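Local structure of Alpha/beta hydrolase fold-3 domain-containing protein (Enterococcus faecalis, 2QRU) at residues Lys115-Gln118 with Thr119-Leu122; Ser44-Pro47 with Glu48-Glu52; Gln148-Ala152 with Lys153-Ala157. The protein is of unknown function but adopts the alpha/beta hydrolase fold and is probably a hydrolase. All blocks are in the same frame, centred on the assembly; numbering follows the deposited sequence.

In the fold
All three contacts are local turns set around the alpha/beta hydrolase sheet, and none touches another. Contact 1 ends helix 105-119, the helix that follows the probable nucleophile elbow, with a Schellman motif at the surface. Contact 2 opens helix 48-55, is partly buried and lies nearest the chain's centre, about 13 Å away. Contact 3 packs a turn of a long loop against helix 173-181, partly buried though most of its residues are exposed, about 41 Å from contact 1 between centres and across the chain's centre from it. Their chemistry follows: backbone carbonyls dominate contact 1, leucine packing and a salt-bridge network contact 2, and a serine gripping one carboxylate oxygen contact 3.

Contact 1: Lys115-Gln118 with Thr119-Leu122; sequences KQLQ and TLNL
Leu117 and Leu122 meet where a Schellman motif ends helix 105-119, a local surface contact of the alpha/beta hydrolase fold on the way to strand 127-130. The two bonds that define the motif run between backbones. Leu122 N donates to Leu117 O at 3.0 Å with a 155° N-H...O angle, while Asn121 N makes a weak bond of 3.4 Å to Gln118 O. Asn121 is the C-prime residue, and its positive phi of 57° reverses the chain. Leu117 O also accepts from Leu120 N at 2.9 Å, and the two donors arrive from opposite faces of its carbonyl plane, so this carbonyl of the last helical turn is gripped from both sides.

The turn also brings leucine side chains together. CB of Leu117 lies 4.1 Å from CB of Leu122, and CD2 of Leu117 touches CD1 of Leu120 at 4.2 Å, these two side chains meeting obliquely. Leu117 and Leu120 face helix 74-93, where Leu117 packs on Phe85, and Leu120 on Thr82 and Gln86; Leu122 rests on Asn95 in a loop. Gln118 NE2 bonds to Thr209 OG1.

Thr119 folds back on the helix. Its chi1 of 77° holds OG1 between the backbone N and carbonyl carbon, and turns the hydroxyl toward the preceding turn, while the CG2 methyl rests 3.6 Å from Lys115 O. Gln116 O receives only a weak bond from Thr119 N, but the hydroxyl reinforces it: Thr119 OG1 donates to Gln116 O at 2.6 Å, within the carbonyl plane.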
ATOM      1  N   LYS A 115      -2.486 -12.951   1.051  1.00 22.80           N
ATOM      2  CA  LYS A 115      -3.114 -14.081   1.743  1.00 24.15           C
ATOM      3  C   LYS A 115      -4.363 -14.571   0.989  1.00 25.25           C
ATOM      4  O   LYS A 115      -4.569 -15.793   0.765  1.00 24.26           O
ATOM      5  CB  LYS A 115      -3.454 -13.660   3.157  1.00 23.61           C
ATOM      6  CG  LYS A 115      -4.165 -14.782   3.959  1.00 26.20           C
ATOM      7  CD  LYS A 115      -4.674 -14.201   5.270  1.00 30.96           C
ATOM      8  CE  LYS A 115      -5.458 -15.223   6.056  1.00 37.58           C
ATOM      9  NZ  LYS A 115      -4.659 -16.458   6.306  1.00 42.46           N
ATOM     10  N   GLN A 116      -5.203 -13.620   0.588  1.00 26.01           N
ATOM     11  CA  GLN A 116      -6.433 -13.973  -0.144  1.00 27.92           C
ATOM     12  C   GLN A 116      -6.164 -14.577  -1.513  1.00 28.16           C
ATOM     13  O   GLN A 116      -6.849 -15.537  -1.912  1.00 29.65           O
ATOM     14  CB  GLN A 116      -7.357 -12.772  -0.261  1.00 28.44           C
ATOM     15  CG  GLN A 116      -7.893 -12.358   1.061  1.00 31.04           C
ATOM     16  CD  GLN A 116      -8.472 -13.554   1.836  1.00 34.26           C
ATOM     17  OE1 GLN A 116      -9.281 -14.329   1.306  1.00 33.77           O
ATOM     18  NE2 GLN A 116      -8.051 -13.705   3.095  1.00 37.38           N
ATOM     19  N   LEU A 117      -5.191 -14.017  -2.227  1.00 28.06           N
ATOM     20  CA  LEU A 117      -4.769 -14.528  -3.549  1.00 29.44           C
ATOM     21  C   LEU A 117      -4.225 -15.965  -3.522  1.00 31.51           C
ATOM     22  O   LEU A 117      -4.497 -16.753  -4.442  1.00 30.69           O
ATOM     23  CB  LEU A 117      -3.789 -13.586  -4.241  1.00 28.85           C
ATOM     24  CG  LEU A 117      -4.330 -12.199  -4.604  1.00 27.56           C
ATOM     25  CD1 LEU A 117      -3.267 -11.413  -5.381  1.00 28.13           C
ATOM     26  CD2 LEU A 117      -5.637 -12.286  -5.412  1.00 27.45           C
ATOM     27  N   GLN A 118      -3.495 -16.325  -2.461  1.00 32.45           N
ATOM     28  CA  GLN A 118      -3.083 -17.724  -2.284  1.00 34.44           C
ATOM     29  C   GLN A 118      -4.258 -18.682  -2.378  1.00 35.23           C
ATOM     30  O   GLN A 118      -4.120 -19.781  -2.919  1.00 35.71           O
ATOM     31  CB  GLN A 118      -2.351 -17.928  -0.947  1.00 34.19           C
ATOM     32  CG  GLN A 118      -0.952 -17.351  -0.944  1.00 34.38           C
ATOM     33  CD  GLN A 118      -0.295 -17.356   0.437  1.00 34.99           C
ATOM     34  OE1 GLN A 118      -0.876 -16.904   1.410  1.00 40.54           O
ATOM     35  NE2 GLN A 118       0.930 -17.818   0.503  1.00 32.48           N
ATOM     36  N   THR A 119      -5.426 -18.280  -1.874  1.00 36.16           N
ATOM     37  CA  THR A 119      -6.594 -19.149  -1.868  1.00 36.41           C
ATOM     38  C   THR A 119      -7.234 -19.299  -3.252  1.00 36.21           C
ATOM     39  O   THR A 119      -7.968 -20.257  -3.519  1.00 36.67           O
ATOM     40  CB  THR A 119      -7.696 -18.676  -0.878  1.00 36.86           C
ATOM     41  OG1 THR A 119      -8.417 -17.575  -1.445  1.00 37.25           O
ATOM     42  CG2 THR A 119      -7.101 -18.285   0.470  1.00 37.65           C
ATOM     43  N   LEU A 120      -6.956 -18.338  -4.114  1.00 35.24           N
ATOM     44  CA  LEU A 120      -7.482 -18.298  -5.463  1.00 34.82           C
ATOM     45  C   LEU A 120      -6.450 -18.781  -6.489  1.00 34.57           C
ATOM     46  O   LEU A 120      -6.628 -18.565  -7.685  1.00 34.03           O
ATOM     47  CB  LEU A 120      -7.899 -16.867  -5.791  1.00 34.72           C
ATOM     48  CG  LEU A 120      -9.008 -16.236  -4.946  1.00 35.28           C
ATOM     49  CD1 LEU A 120      -9.025 -14.731  -5.198  1.00 35.41           C
ATOM     50  CD2 LEU A 120     -10.379 -16.877  -5.240  1.00 35.52           C
ATOM     51  N   ASN A 121      -5.367 -19.405  -6.015  1.00 34.79           N
ATOM     52  CA  ASN A 121      -4.253 -19.840  -6.880  1.00 34.91           C
ATOM     53  C   ASN A 121      -3.598 -18.734  -7.707  1.00 34.06           C
ATOM     54  O   ASN A 121      -3.294 -18.932  -8.890  1.00 34.59           O
ATOM     55  CB  ASN A 121      -4.708 -20.974  -7.811  1.00 35.93           C
ATOM     56  CG  ASN A 121      -4.795 -22.291  -7.105  1.00 38.97           C
ATOM     57  OD1 ASN A 121      -3.807 -22.769  -6.538  1.00 43.98           O
ATOM     58  ND2 ASN A 121      -5.976 -22.898  -7.130  1.00 41.25           N
ATOM     59  N   LEU A 122      -3.366 -17.578  -7.084  1.00 31.29           N
ATOM     60  CA  LEU A 122      -2.844 -16.401  -7.777  1.00 30.74           C
ATOM     61  C   LEU A 122      -1.673 -15.746  -7.022  1.00 30.50           C
ATOM     62  O   LEU A 122      -1.634 -14.517  -6.829  1.00 31.38           O
ATOM     63  CB  LEU A 122      -3.945 -15.373  -7.978  1.00 30.84           C
ATOM     64  CG  LEU A 122      -4.940 -15.724  -9.085  1.00 31.28           C
ATOM     65  CD1 LEU A 122      -6.136 -14.794  -8.996  1.00 31.50           C
ATOM     66  CD2 LEU A 122      -4.236 -15.581 -10.432  1.00 35.16           C
TER

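Contact 2: Ser44-Pro47 with Glu48-Glu52; sequences SDLP and EELKE. With EDO (1,2-ethanediol), chain E; EDO (1,2-ethanediol), chain G.
Leu46 packs against Leu50 where the chain enters helix 48-55 of the alpha/beta hydrolase fold, with Pro47 at the N-cap. Just upstream, Asp45 bonds to Tyr32 and Gly35 and holds an ethanediol molecule, probably from the crystallisation liquor; the His34-Gly35 loop probably helps to shape the oxyanion hole, as in relatives.

Glu48 points its CB away from the loop, but its chain bends at chi2 (64°), and OE2 accepts from a second ethanediol of the same probable origin, O2 lying 2.9 Å away. Glu49 runs past the proline ring, OE1 4.0 Å from Pro47 CB, while OE2 pairs with Lys256. Leu50 turns inward: its CD2 methyl meets CD1 of Leu46 at 3.9 Å, the side chains crossing at about a right angle, and it continues onto Phe264 and Leu267 of helix 258-272.

Lys51 is used at both ends. Its backbone N closes the first helical turn, donating to Pro47 O at 2.9 Å with a nearly linear N-H...O angle of 177°. Its CB rests 3.8 Å from CD2 of Leu46, and Tyr20 lies against both side chains. Bends at chi2 and chi3 then carry NZ between the carboxylates of Glu48 and Glu52. Glu52 takes part in the modelled conformer, one of two; Glu48 OE2 takes Lys51 NZ at 3.1 Å from the syn side, 31° out of the carboxylate plane.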
ATOM      1  N   SER A  44      -2.315   8.033  -7.956  1.00 25.11           N
ATOM      2  CA  SER A  44      -1.443   9.068  -8.509  1.00 26.05           C
ATOM      3  C   SER A  44      -0.249   9.491  -7.629  1.00 26.03           C
ATOM      4  O   SER A  44       0.578  10.269  -8.097  1.00 27.00           O
ATOM      5  CB  SER A  44      -2.292  10.295  -8.879  1.00 26.16           C
ATOM      6  OG  SER A  44      -3.358   9.896  -9.720  1.00 25.91           O
ATOM      7  N   ASP A  45      -0.134   8.982  -6.386  1.00 25.24           N
ATOM      8  CA  ASP A  45       1.006   9.346  -5.524  1.00 25.29           C
ATOM      9  C   ASP A  45       2.282   8.613  -5.932  1.00 25.56           C
ATOM     10  O   ASP A  45       3.341   8.850  -5.357  1.00 26.16           O
ATOM     11  CB  ASP A  45       0.729   9.184  -4.012  1.00 25.76           C
ATOM     12  CG  ASP A  45       0.714   7.726  -3.549  1.00 26.66           C
ATOM     13  OD1 ASP A  45       1.163   6.824  -4.297  1.00 28.07           O
ATOM     14  OD2 ASP A  45       0.295   7.487  -2.396  1.00 28.57           O
ATOM     15  N   LEU A  46       2.172   7.718  -6.913  1.00 25.96           N
ATOM     16  CA  LEU A  46       3.305   6.864  -7.299  1.00 25.30           C
ATOM     17  C   LEU A  46       4.444   7.749  -7.816  1.00 25.78           C
ATOM     18  O   LEU A  46       4.276   8.471  -8.817  1.00 25.48           O
ATOM     19  CB  LEU A  46       2.873   5.876  -8.365  1.00 25.69           C
ATOM     20  CG  LEU A  46       3.984   5.035  -9.023  1.00 24.94           C
ATOM     21  CD1 LEU A  46       4.755   4.165  -8.006  1.00 26.04           C
ATOM     22  CD2 LEU A  46       3.387   4.182 -10.125  1.00 27.85           C
ATOM     23  N   PRO A  47       5.594   7.758  -7.109  1.00 25.90           N
ATOM     24  CA  PRO A  47       6.710   8.570  -7.609  1.00 25.44           C
ATOM     25  C   PRO A  47       7.245   8.112  -8.972  1.00 25.35           C
ATOM     26  O   PRO A  47       7.341   6.893  -9.232  1.00 25.22           O
ATOM     27  CB  PRO A  47       7.797   8.374  -6.553  1.00 25.76           C
ATOM     28  CG  PRO A  47       7.032   8.043  -5.297  1.00 27.02           C
ATOM     29  CD  PRO A  47       5.918   7.137  -5.805  1.00 25.74           C
ATOM     30  N   GLU A  48       7.587   9.108  -9.801  1.00 25.46           N
ATOM     31  CA  GLU A  48       8.152   8.867 -11.120  1.00 25.43           C
ATOM     32  C   GLU A  48       9.320   7.866 -11.013  1.00 25.41           C
ATOM     33  O   GLU A  48       9.449   6.935 -11.835  1.00 25.51           O
ATOM     34  CB  GLU A  48       8.629  10.195 -11.734  1.00 26.66           C
ATOM     35  CG  GLU A  48       9.442  10.039 -13.016  1.00 29.48           C
ATOM     36  CD  GLU A  48       8.655   9.434 -14.176  1.00 34.10           C
ATOM     37  OE1 GLU A  48       7.410   9.558 -14.193  1.00 35.70           O
ATOM     38  OE2 GLU A  48       9.298   8.858 -15.095  1.00 36.82           O
ATOM     39  N   GLU A  49      10.164   8.047 -10.000  1.00 25.10           N
ATOM     40  CA  GLU A  49      11.388   7.255  -9.874  1.00 25.54           C
ATOM     41  C   GLU A  49      11.075   5.797  -9.561  1.00 25.00           C
ATOM     42  O   GLU A  49      11.792   4.876 -10.033  1.00 26.14           O
ATOM     43  CB  GLU A  49      12.319   7.813  -8.801  1.00 26.02           C
ATOM     44  CG  GLU A  49      12.921   9.154  -9.108  1.00 28.47           C
ATOM     45  CD  GLU A  49      11.989  10.318  -8.816  1.00 31.72           C
ATOM     46  OE1 GLU A  49      10.824  10.112  -8.404  1.00 31.23           O
ATOM     47  OE2 GLU A  49      12.429  11.457  -9.043  1.00 34.58           O
ATOM     48  N   LEU A  50      10.028   5.582  -8.755  1.00 24.77           N
ATOM     49  CA  LEU A  50       9.644   4.216  -8.409  1.00 25.11           C
ATOM     50  C   LEU A  50       8.974   3.552  -9.610  1.00 26.47           C
ATOM     51  O   LEU A  50       9.251   2.385  -9.943  1.00 25.56           O
ATOM     52  CB  LEU A  50       8.736   4.199  -7.174  1.00 24.42           C
ATOM     53  CG  LEU A  50       8.260   2.826  -6.689  1.00 24.75           C
ATOM     54  CD1 LEU A  50       9.453   1.859  -6.419  1.00 25.56           C
ATOM     55  CD2 LEU A  50       7.404   3.049  -5.442  1.00 25.25           C
ATOM     56  N   LYS A  51       8.101   4.302 -10.286  1.00 25.97           N
ATOM     57  CA  LYS A  51       7.493   3.806 -11.522  1.00 26.14           C
ATOM     58  C   LYS A  51       8.601   3.361 -12.512  1.00 26.09           C
ATOM     59  O   LYS A  51       8.543   2.265 -13.085  1.00 26.49           O
ATOM     60  CB  LYS A  51       6.583   4.892 -12.142  1.00 27.61           C
ATOM     61  CG  LYS A  51       5.857   4.473 -13.418  1.00 28.01           C
ATOM     62  CD  LYS A  51       6.666   4.798 -14.659  1.00 30.42           C
ATOM     63  CE  LYS A  51       6.756   6.308 -14.833  1.00 33.95           C
ATOM     64  NZ  LYS A  51       7.386   6.697 -16.113  1.00 36.92           N
ATOM     65  N   GLU A  52       9.641   4.170 -12.648  0.50 25.69           N
ATOM     66  CA  GLU A  52      10.728   3.834 -13.574  0.50 25.98           C
ATOM     67  C   GLU A  52      11.530   2.608 -13.134  0.50 25.92           C
ATOM     68  O   GLU A  52      11.927   1.778 -13.971  0.50 25.70           O
ATOM     69  CB  GLU A  52      11.617   5.042 -13.792  0.50 25.97           C
ATOM     70  CG  GLU A  52      10.914   6.133 -14.602  0.50 28.28           C
ATOM     71  CD  GLU A  52      10.824   5.807 -16.079  0.50 30.53           C
ATOM     72  OE1 GLU A  52      11.868   5.857 -16.757  0.50 32.63           O
ATOM     73  OE2 GLU A  52       9.711   5.516 -16.560  0.50 32.35           O
TER
HETATM   74  C1  EDO E 276      14.017   7.969 -13.432  1.00 49.84           C
HETATM   75  O1  EDO E 276      14.521   7.755 -12.109  1.00 48.11           O
HETATM   76  C2  EDO E 276      12.843   8.941 -13.408  1.00 49.36           C
HETATM   77  O2  EDO E 276      12.208   8.947 -14.702  1.00 50.31           O
HETATM   78  C1  EDO G 278       0.062  10.296  -0.512  1.00 33.88           C
HETATM   79  O1  EDO G 278       0.904   9.328   0.149  1.00 38.75           O
HETATM   80  C2  EDO G 278      -1.355   9.699  -0.512  1.00 30.57           C
HETATM   81  O2  EDO G 278      -1.760   9.062  -1.729  1.00 25.85           O

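Contact 3: Gln148-Ala152 with Lys153-Ala157; sequences QAISA and KEIAA
Ser151 and Glu154 are joined through a single carboxylate oxygen in the loop between strand 127-130 and helix 173-181, and Ala152 between them starts the turn that makes this possible. Glu154 OE2 accepts twice from the same serine. Ser151 N reaches it at 2.8 Å with an N-H...O angle of 173°, coming from above the carboxylate plane, 46° out of it. Ser151 OG donates to the same oxygen, also at 2.8 Å, and uses the anti lone pair. Two donors from one residue hold OE2 from two directions, and would probably help to stabilise the negative charge of the carboxylate.

Torsions on both sides prepare the grip. The serine chi1 of 60° sets OG between its backbone N and carbonyl carbon, on the side where the glutamate arrives; the glutamate chain is extended beyond CG and runs back along the serine, its CG only 3.1 Å from Ser151 OG.

Ala152 contributes mainly through its backbone. Its carbonyl O accepts from Ile155 N at 3.2 Å, the donor standing above the carbonyl plane, and CG1 of Ile155 lies 3.4 Å from that oxygen. On the inner flank, the CG2 methyls of Ile150 and Ile155 touch at 3.9 Å, and both side chains rest on Leu174 of helix 173-181. Gln181 of that helix also ties down the backbone at Gln148 and Ile150.

Glu154 N adds a weak 3.4 Å bond to Ser151 O. Together these bonds form a side-chain-to-backbone grip that braces a short turn in a long connecting loop of the alpha/beta hydrolase fold.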
ATOM      1  N   GLN A 148      -0.374  20.752  15.492  0.50 45.00           N
ATOM      2  CA  GLN A 148      -1.539  21.644  15.545  0.50 44.40           C
ATOM      3  C   GLN A 148      -2.848  20.860  15.551  0.50 44.03           C
ATOM      4  O   GLN A 148      -3.050  19.968  14.723  0.50 44.08           O
ATOM      5  CB  GLN A 148      -1.535  22.634  14.378  0.50 44.42           C
ATOM      6  CG  GLN A 148      -0.341  23.569  14.333  0.50 43.87           C
ATOM      7  CD  GLN A 148      -0.464  24.586  13.222  0.50 43.67           C
ATOM      8  OE1 GLN A 148      -1.102  25.627  13.384  0.50 43.38           O
ATOM      9  NE2 GLN A 148       0.144  24.290  12.081  0.50 42.45           N
ATOM     10  N   ALA A 149      -3.727  21.204  16.489  1.00 43.63           N
ATOM     11  CA  ALA A 149      -5.045  20.575  16.602  1.00 42.60           C
ATOM     12  C   ALA A 149      -5.946  20.945  15.422  1.00 41.78           C
ATOM     13  O   ALA A 149      -6.173  22.128  15.142  1.00 41.65           O
ATOM     14  CB  ALA A 149      -5.708  20.957  17.929  1.00 42.47           C
ATOM     15  N   ILE A 150      -6.432  19.921  14.726  1.00 40.66           N
ATOM     16  CA  ILE A 150      -7.379  20.088  13.627  1.00 39.62           C
ATOM     17  C   ILE A 150      -8.784  20.255  14.203  1.00 39.16           C
ATOM     18  O   ILE A 150      -9.221  19.440  15.014  1.00 38.89           O
ATOM     19  CB  ILE A 150      -7.331  18.875  12.655  1.00 39.11           C
ATOM     20  CG1 ILE A 150      -5.943  18.765  12.013  1.00 38.02           C
ATOM     21  CG2 ILE A 150      -8.406  18.980  11.569  1.00 39.09           C
ATOM     22  CD1 ILE A 150      -5.719  17.478  11.258  1.00 35.53           C
ATOM     23  N   SER A 151      -9.478  21.318  13.797  1.00 39.08           N
ATOM     24  CA  SER A 151     -10.849  21.559  14.261  1.00 38.69           C
ATOM     25  C   SER A 151     -11.875  20.766  13.450  1.00 38.46           C
ATOM     26  O   SER A 151     -11.584  20.302  12.342  1.00 38.31           O
ATOM     27  CB  SER A 151     -11.191  23.060  14.238  1.00 38.98           C
ATOM     28  OG  SER A 151     -11.071  23.600  12.928  1.00 39.21           O
ATOM     29  N   ALA A 152     -13.069  20.605  14.018  1.00 38.34           N
ATOM     30  CA  ALA A 152     -14.194  19.969  13.325  1.00 38.36           C
ATOM     31  C   ALA A 152     -14.554  20.728  12.043  1.00 38.21           C
ATOM     32  O   ALA A 152     -14.863  20.125  11.014  1.00 38.02           O
ATOM     33  CB  ALA A 152     -15.397  19.876  14.245  1.00 38.12           C
ATOM     34  N   LYS A 153     -14.477  22.056  12.115  1.00 37.98           N
ATOM     35  CA  LYS A 153     -14.782  22.933  10.988  1.00 37.80           C
ATOM     36  C   LYS A 153     -13.963  22.596   9.738  1.00 37.75           C
ATOM     37  O   LYS A 153     -14.513  22.515   8.636  1.00 37.67           O
ATOM     38  CB  LYS A 153     -14.557  24.392  11.396  1.00 37.96           C
ATOM     39  CG  LYS A 153     -15.579  25.360  10.857  1.00 37.49           C
ATOM     40  CD  LYS A 153     -15.266  26.754  11.348  1.00 36.55           C
ATOM     41  CE  LYS A 153     -16.496  27.616  11.391  1.00 36.77           C
ATOM     42  NZ  LYS A 153     -16.171  28.910  12.034  1.00 35.97           N
ATOM     43  N   GLU A 154     -12.660  22.374   9.920  1.00 37.06           N
ATOM     44  CA  GLU A 154     -11.743  22.153   8.806  1.00 37.37           C
ATOM     45  C   GLU A 154     -12.001  20.851   8.031  1.00 36.47           C
ATOM     46  O   GLU A 154     -11.515  20.696   6.907  1.00 36.77           O
ATOM     47  CB  GLU A 154     -10.290  22.158   9.297  1.00 37.32           C
ATOM     48  CG  GLU A 154      -9.852  23.410  10.046  1.00 38.49           C
ATOM     49  CD  GLU A 154      -8.515  23.208  10.740  1.00 38.57           C
ATOM     50  OE1 GLU A 154      -7.500  23.041  10.031  1.00 40.48           O
ATOM     51  OE2 GLU A 154      -8.481  23.202  11.992  1.00 40.22           O
ATOM     52  N   ILE A 155     -12.751  19.926   8.637  1.00 35.86           N
ATOM     53  CA  ILE A 155     -13.048  18.609   8.031  1.00 35.08           C
ATOM     54  C   ILE A 155     -14.553  18.417   7.748  1.00 34.41           C
ATOM     55  O   ILE A 155     -14.961  17.423   7.145  1.00 33.70           O
ATOM     56  CB  ILE A 155     -12.470  17.411   8.886  1.00 34.86           C
ATOM     57  CG1 ILE A 155     -13.107  17.332  10.285  1.00 35.45           C
ATOM     58  CG2 ILE A 155     -10.955  17.512   9.007  1.00 35.23           C
ATOM     59  CD1 ILE A 155     -14.251  16.336  10.405  1.00 35.84           C
ATOM     60  N   ALA A 156     -15.364  19.386   8.172  1.00 34.24           N
ATOM     61  CA  ALA A 156     -16.822  19.337   7.998  1.00 33.94           C
ATOM     62  C   ALA A 156     -17.247  19.096   6.545  1.00 33.72           C
ATOM     63  O   ALA A 156     -18.255  18.383   6.294  1.00 34.25           O
ATOM     64  CB  ALA A 156     -17.477  20.626   8.546  1.00 33.61           C
ATOM     65  N   ALA A 157     -16.470  19.681   5.600  1.00 33.09           N
ATOM     66  CA  ALA A 157     -16.808  19.592   4.181  1.00 33.14           C
ATOM     67  C   ALA A 157     -16.434  18.263   3.503  1.00 32.98           C
ATOM     68  O   ALA A 157     -16.739  18.057   2.324  1.00 33.41           O
ATOM     69  CB  ALA A 157     -16.193  20.773   3.421  1.00 33.13           C
TER